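Uncharacterized protein (Staphylococcus aureus subsp. aureus Mu50, PDB 4EBG) is of unknown function, a probably secreted DUF4467 family protein with a cystatin-like fold in the NTF2 clan. Local coordinates at residues K8-Q13 and I49-Y54; D35-V40 and E94-E99. One frame throughout, in Å; residues are numbered along the deposited sequence.

Interaction 1: residues K8-Q13 and I49-Y54; sequences KVYKEQ and IGIQLY
Ile-49 of strand 46-52 carries most of this contact with helix 3-23. Its CG1 lies between the backbone N and the carbonyl carbon (chi1 65°), and its CD1 reaches in among three helix side chains. CD1 is 3.9 Å from Val-9 CG1. It lies over one face of the Tyr-10 ring, offset toward the rim. It is 3.6 Å from Gln-13 OE1. The CG2 branch of Ile-49 packs at the phenol end of Tyr-10, 3.7 Å from CZ. Ile-51 continues the row two residues on. Its CD1 meets the side chain of Gln-13 tip to tip, 3.7 Å from NE2. Its CG2 is a looser neighbour of Tyr-10, 4.2 Å from CE1. Lys-11 and Glu-12 make no contact with 49-54; Lys-11 is exposed and Glu-12 partly exposed. The segment axes come within 11.0 Å at a crossing angle of -40°. The second subunit reaches this region where its Val-23 packs on Gln-13. Across the two segments the contact is wholly van der Waals. The isoleucines thus pack on Val-9, the Tyr-10 ring and the Gln-13 side chain, amide included. The buried phenol and amide are bonded elsewhere: Tyr-10 OH to Thr-38, Gln-13 OE1 to Tyr-65 OH and NE2 to Asn-17 OD1.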
loop_
_atom_site.group_PDB
_atom_site.type_symbol
_atom_site.label_atom_id
_atom_site.label_comp_id
_atom_site.label_asym_id
_atom_site.label_seq_id
_atom_site.Cartn_x
_atom_site.Cartn_y
_atom_site.Cartn_z
ATOM N N LYS B 8 16.127 -2.922 -9.623
ATOM C CA LYS B 8 14.924 -2.215 -10.001
ATOM C C LYS B 8 13.703 -2.800 -9.307
ATOM O O LYS B 8 12.821 -2.055 -8.906
ATOM C CB LYS B 8 14.716 -2.205 -11.518
ATOM C CG LYS B 8 15.793 -1.440 -12.301
ATOM C CD LYS B 8 15.558 -1.516 -13.781
ATOM C CE LYS B 8 16.685 -0.880 -14.607
ATOM N NZ LYS B 8 16.646 -1.331 -16.040
ATOM N N VAL B 9 13.630 -4.121 -9.281
ATOM C CA VAL B 9 12.516 -4.819 -8.624
ATOM C C VAL B 9 12.453 -4.468 -7.144
ATOM O O VAL B 9 11.384 -4.087 -6.634
ATOM C CB VAL B 9 12.583 -6.359 -8.877
ATOM C CG1 VAL B 9 11.594 -7.078 -7.987
ATOM C CG2 VAL B 9 12.288 -6.658 -10.362
ATOM N N TYR B 10 13.574 -4.581 -6.426
ATOM C CA TYR B 10 13.552 -4.295 -5.003
ATOM C C TYR B 10 13.291 -2.800 -4.761
ATOM O O TYR B 10 12.595 -2.480 -3.790
ATOM C CB TYR B 10 14.830 -4.788 -4.291
ATOM C CG TYR B 10 14.749 -6.279 -3.998
ATOM C CD1 TYR B 10 14.140 -6.739 -2.880
ATOM C CD2 TYR B 10 15.204 -7.219 -4.909
ATOM C CE1 TYR B 10 13.994 -8.093 -2.644
ATOM C CE2 TYR B 10 15.061 -8.573 -4.683
ATOM C CZ TYR B 10 14.449 -9.006 -3.566
ATOM O OH TYR B 10 14.251 -10.329 -3.316
ATOM N N LYS B 11 13.772 -1.933 -5.633
ATOM C CA LYS B 11 13.466 -0.509 -5.446
ATOM C C LYS B 11 11.969 -0.283 -5.552
ATOM O O LYS B 11 11.359 0.443 -4.753
ATOM C CB LYS B 11 14.225 0.303 -6.476
ATOM C CG LYS B 11 13.876 1.788 -6.411
ATOM C CD LYS B 11 14.813 2.633 -7.307
ATOM C CE LYS B 11 14.393 4.079 -7.369
ATOM N NZ LYS B 11 13.228 4.297 -8.254
ATOM N N GLU B 12 11.344 -0.879 -6.573
ATOM C CA GLU B 12 9.930 -0.697 -6.801
ATOM C C GLU B 12 9.144 -1.302 -5.622
ATOM O O GLU B 12 8.185 -0.705 -5.168
ATOM C CB GLU B 12 9.523 -1.325 -8.134
ATOM C CG GLU B 12 8.087 -1.140 -8.469
ATOM C CD GLU B 12 7.688 0.283 -8.758
ATOM O OE1 GLU B 12 8.567 1.135 -9.016
ATOM O OE2 GLU B 12 6.455 0.524 -8.757
ATOM N N GLN B 13 9.529 -2.490 -5.165
ATOM C CA GLN B 13 8.841 -3.097 -4.073
ATOM C C GLN B 13 8.890 -2.194 -2.855
ATOM O O GLN B 13 7.886 -2.012 -2.136
ATOM C CB GLN B 13 9.450 -4.456 -3.712
ATOM C CG GLN B 13 8.637 -5.201 -2.612
ATOM C CD GLN B 13 7.346 -5.745 -3.091
ATOM O OE1 GLN B 13 7.340 -6.436 -4.084
ATOM N NE2 GLN B 13 6.248 -5.500 -2.383
ATOM N N ILE B 49 9.993 -12.481 -6.544
ATOM C CA ILE B 49 10.590 -12.285 -5.262
ATOM C C ILE B 49 9.670 -12.771 -4.170
ATOM O O ILE B 49 8.465 -12.676 -4.286
ATOM C CB ILE B 49 11.060 -10.828 -5.007
ATOM C CG1 ILE B 49 9.879 -9.874 -4.959
ATOM C CG2 ILE B 49 12.116 -10.451 -6.065
ATOM C CD1 ILE B 49 10.303 -8.419 -4.598
ATOM N N GLY B 50 10.265 -13.254 -3.095
ATOM C CA GLY B 50 9.581 -13.640 -1.888
ATOM C C GLY B 50 10.176 -12.817 -0.753
ATOM O O GLY B 50 11.365 -12.875 -0.501
ATOM N N ILE B 51 9.315 -12.100 -0.020
ATOM C CA ILE B 51 9.783 -11.119 0.914
ATOM C C ILE B 51 8.990 -11.183 2.211
ATOM O O ILE B 51 7.856 -11.661 2.252
ATOM C CB ILE B 51 9.665 -9.681 0.313
ATOM C CG1 ILE B 51 8.221 -9.236 0.136
ATOM C CG2 ILE B 51 10.465 -9.538 -0.955
ATOM C CD1 ILE B 51 7.995 -7.800 -0.129
ATOM N N GLN B 52 9.586 -10.630 3.250
ATOM C CA GLN B 52 8.886 -10.441 4.526
ATOM C C GLN B 52 8.023 -9.179 4.445
ATOM O O GLN B 52 8.452 -8.083 4.722
ATOM C CB GLN B 52 9.856 -10.323 5.701
ATOM C CG GLN B 52 9.125 -10.306 7.054
ATOM C CD GLN B 52 10.012 -9.846 8.210
ATOM O OE1 GLN B 52 11.232 -9.662 8.096
ATOM N NE2 GLN B 52 9.391 -9.594 9.303
ATOM N N LEU B 53 6.787 -9.322 3.969
ATOM C CA LEU B 53 5.934 -8.178 3.667
ATOM C C LEU B 53 5.531 -7.440 4.926
ATOM O O LEU B 53 5.332 -6.244 4.878
ATOM C CB LEU B 53 4.698 -8.675 2.922
ATOM C CG LEU B 53 3.630 -7.672 2.536
ATOM C CD1 LEU B 53 4.220 -6.539 1.612
ATOM C CD2 LEU B 53 2.469 -8.410 1.832
ATOM N N TYR B 54 5.351 -8.171 6.010
ATOM C CA TYR B 54 4.886 -7.599 7.265
ATOM C C TYR B 54 5.955 -7.612 8.323
ATOM O O TYR B 54 6.637 -8.608 8.525
ATOM C CB TYR B 54 3.654 -8.333 7.719
ATOM C CG TYR B 54 2.519 -8.310 6.743
ATOM C CD1 TYR B 54 1.732 -7.172 6.601
ATOM C CD2 TYR B 54 2.225 -9.422 5.959
ATOM C CE1 TYR B 54 0.667 -7.166 5.718
ATOM C CE2 TYR B 54 1.174 -9.424 5.073
ATOM C CZ TYR B 54 0.412 -8.283 4.946
ATOM O OH TYR B 54 -0.629 -8.297 4.047
#

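Interaction 2: residues D35-V40 and E94-E99; sequences DSNTHV and ENVEVE
Asn-37 grips the chain around Val-96 with both ends of its amide. Its OD1 accepts from Val-96 N at 2.9 Å, with the donor tilted 15° from the carbonyl plane. Its ND2 gives a bond to Val-96 O, also 2.9 Å long, in the carbonyl plane and on a lone pair. A weak bond from Asn-95 N reaches the same OD1. Asn-95 adds a side-chain bond, ND2 to Ser-36 O at 2.9 Å, nearly in its own amide plane. The carboxylate of Glu-94 stacks on the Asn-37 amide, the planes 7° apart, with OE1 3.2 Å from Asn-37 CG. A bend at chi2 (81°) helps fold the Glu-94 chain back over the amide. OE1 also lies at the edge of the His-39 ring, 3.0 Å from CE1. Val-96 CG2 packs against Asp-35 O at 3.4 Å.

Further out, Tyr-62 OH is a second partner of Asn-37 ND2, and Asp-93 OD1 is one for Asn-95 ND2. Glu-92 takes the bond from His-39 NE2. Asn-37 and Glu-94 form an antiparallel non-hydrogen-bonded pair, where strand 91-94 ends beside strand 37-41. Beyond this pair the chain leaves regular strand structure. The Asn-37 side chain therefore bonds the backbone of Val-96 as a neighbouring strand might, and extends the pairing by side-chain chemistry. The nearby carboxylates of Glu-92 and Glu-94 may favour a protonated His-39.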
loop_
_atom_site.group_PDB
_atom_site.type_symbol
_atom_site.label_atom_id
_atom_site.label_comp_id
_atom_site.label_asym_id
_atom_site.label_seq_id
_atom_site.Cartn_x
_atom_site.Cartn_y
_atom_site.Cartn_z
ATOM N N ASP B 35 17.840 -10.924 2.530
ATOM C CA ASP B 35 16.890 -11.513 3.464
ATOM C C ASP B 35 15.646 -12.045 2.744
ATOM O O ASP B 35 14.620 -12.350 3.384
ATOM C CB ASP B 35 16.471 -10.489 4.504
ATOM C CG ASP B 35 17.600 -10.057 5.411
ATOM O OD1 ASP B 35 18.572 -10.830 5.587
ATOM O OD2 ASP B 35 17.498 -8.948 5.950
ATOM N N SER B 36 15.716 -12.135 1.415
ATOM C CA SER B 36 14.564 -12.461 0.588
ATOM C C SER B 36 14.942 -13.631 -0.331
ATOM O O SER B 36 16.115 -14.079 -0.339
ATOM C CB SER B 36 14.157 -11.243 -0.205
ATOM O OG SER B 36 13.825 -10.142 0.652
ATOM N N ASN B 37 13.976 -14.097 -1.103
ATOM C CA ASN B 37 14.184 -15.057 -2.156
ATOM C C ASN B 37 13.957 -14.393 -3.489
ATOM O O ASN B 37 12.985 -13.671 -3.679
ATOM C CB ASN B 37 13.262 -16.241 -1.962
ATOM C CG ASN B 37 13.589 -17.013 -0.724
ATOM O OD1 ASN B 37 14.756 -17.030 -0.283
ATOM N ND2 ASN B 37 12.587 -17.700 -0.176
ATOM N N THR B 38 14.857 -14.591 -4.466
ATOM C CA THR B 38 14.787 -14.042 -5.786
ATOM C C THR B 38 15.030 -15.104 -6.833
ATOM O O THR B 38 15.997 -15.880 -6.723
ATOM C CB THR B 38 15.815 -12.893 -5.982
ATOM O OG1 THR B 38 15.705 -11.979 -4.902
ATOM C CG2 THR B 38 15.653 -12.203 -7.290
ATOM N N HIS B 39 14.170 -15.169 -7.840
ATOM C CA HIS B 39 14.349 -16.026 -8.988
ATOM C C HIS B 39 14.109 -15.244 -10.265
ATOM O O HIS B 39 13.154 -14.459 -10.346
ATOM C CB HIS B 39 13.410 -17.225 -8.971
ATOM C CG HIS B 39 13.721 -18.215 -7.890
ATOM N ND1 HIS B 39 13.293 -18.061 -6.597
ATOM C CD2 HIS B 39 14.440 -19.370 -7.915
ATOM C CE1 HIS B 39 13.722 -19.081 -5.868
ATOM N NE2 HIS B 39 14.386 -19.908 -6.650
ATOM N N VAL B 40 14.954 -15.431 -11.276
ATOM C CA VAL B 40 14.815 -14.810 -12.581
ATOM C C VAL B 40 14.465 -15.877 -13.611
ATOM O O VAL B 40 15.043 -16.987 -13.600
ATOM C CB VAL B 40 16.113 -14.084 -13.011
ATOM C CG1 VAL B 40 15.998 -13.483 -14.399
ATOM C CG2 VAL B 40 16.519 -13.062 -11.966
ATOM N N GLU B 94 18.423 -17.580 -2.849
ATOM C CA GLU B 94 17.479 -18.115 -1.879
ATOM C C GLU B 94 18.042 -17.968 -0.494
ATOM O O GLU B 94 18.953 -18.709 -0.108
ATOM C CB GLU B 94 17.215 -19.599 -2.157
ATOM C CG GLU B 94 16.072 -20.200 -1.409
ATOM C CD GLU B 94 14.705 -19.927 -2.008
ATOM O OE1 GLU B 94 14.587 -19.122 -2.955
ATOM O OE2 GLU B 94 13.752 -20.546 -1.502
ATOM N N ASN B 95 17.552 -17.005 0.247
ATOM C CA ASN B 95 18.027 -16.741 1.575
ATOM C C ASN B 95 17.098 -17.173 2.703
ATOM O O ASN B 95 17.502 -17.162 3.866
ATOM C CB ASN B 95 18.329 -15.278 1.719
ATOM C CG ASN B 95 19.407 -14.849 0.784
ATOM O OD1 ASN B 95 20.576 -15.257 0.954
ATOM N ND2 ASN B 95 19.053 -14.075 -0.235
ATOM N N VAL B 96 15.875 -17.604 2.348
ATOM C CA VAL B 96 14.893 -18.040 3.342
ATOM C C VAL B 96 14.372 -19.383 2.899
ATOM O O VAL B 96 13.669 -19.480 1.883
ATOM C CB VAL B 96 13.770 -17.024 3.517
ATOM C CG1 VAL B 96 12.742 -17.573 4.553
ATOM C CG2 VAL B 96 14.324 -15.657 3.923
ATOM N N GLU B 97 14.802 -20.428 3.634
ATOM C CA GLU B 97 14.310 -21.782 3.471
ATOM C C GLU B 97 13.126 -21.992 4.406
ATOM O O GLU B 97 13.206 -21.778 5.668
ATOM C CB GLU B 97 15.394 -22.824 3.777
ATOM C CG GLU B 97 16.343 -23.138 2.624
ATOM C CD GLU B 97 17.203 -24.379 2.866
ATOM O OE1 GLU B 97 16.654 -25.500 2.904
ATOM O OE2 GLU B 97 18.436 -24.235 2.991
ATOM N N VAL B 98 12.001 -22.371 3.841
ATOM C CA VAL B 98 10.801 -22.665 4.650
ATOM C C VAL B 98 10.335 -24.084 4.367
ATOM O O VAL B 98 9.796 -24.357 3.279
ATOM C CB VAL B 98 9.636 -21.689 4.334
ATOM C CG1 VAL B 98 8.466 -21.930 5.280
ATOM C CG2 VAL B 98 10.105 -20.215 4.387
ATOM N N GLU B 99 10.536 -24.985 5.344
ATOM C CA GLU B 99 10.206 -26.424 5.177
ATOM C C GLU B 99 8.722 -26.671 4.855
ATOM O O GLU B 99 7.862 -25.789 4.991
ATOM C CB GLU B 99 10.640 -27.249 6.411
#

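In the fold
Interactions 1 and 2 both reach the same antiparallel sheet, through the neighbouring strands 46-52 and 37-41, and their centres are about 12 Å apart. Strand 37-41 sits between strands 46-52 and 91-94, so it joins the two contacts. Two probable hydrogen bonds join them directly. Tyr-10 OH is 2.7 Å from Thr-38 OG1, from helix to strand. Gly-50 N is 2.8 Å from Asn-37 O, between the strands. Interaction 1 is in the core, about 4 Å from the chain centre; interaction 2 is at the sheet margin, about 10 Å from it. A phosphate ion, probably from the crystallisation liquor, lies about 4 Å from the Asp-35 side chain.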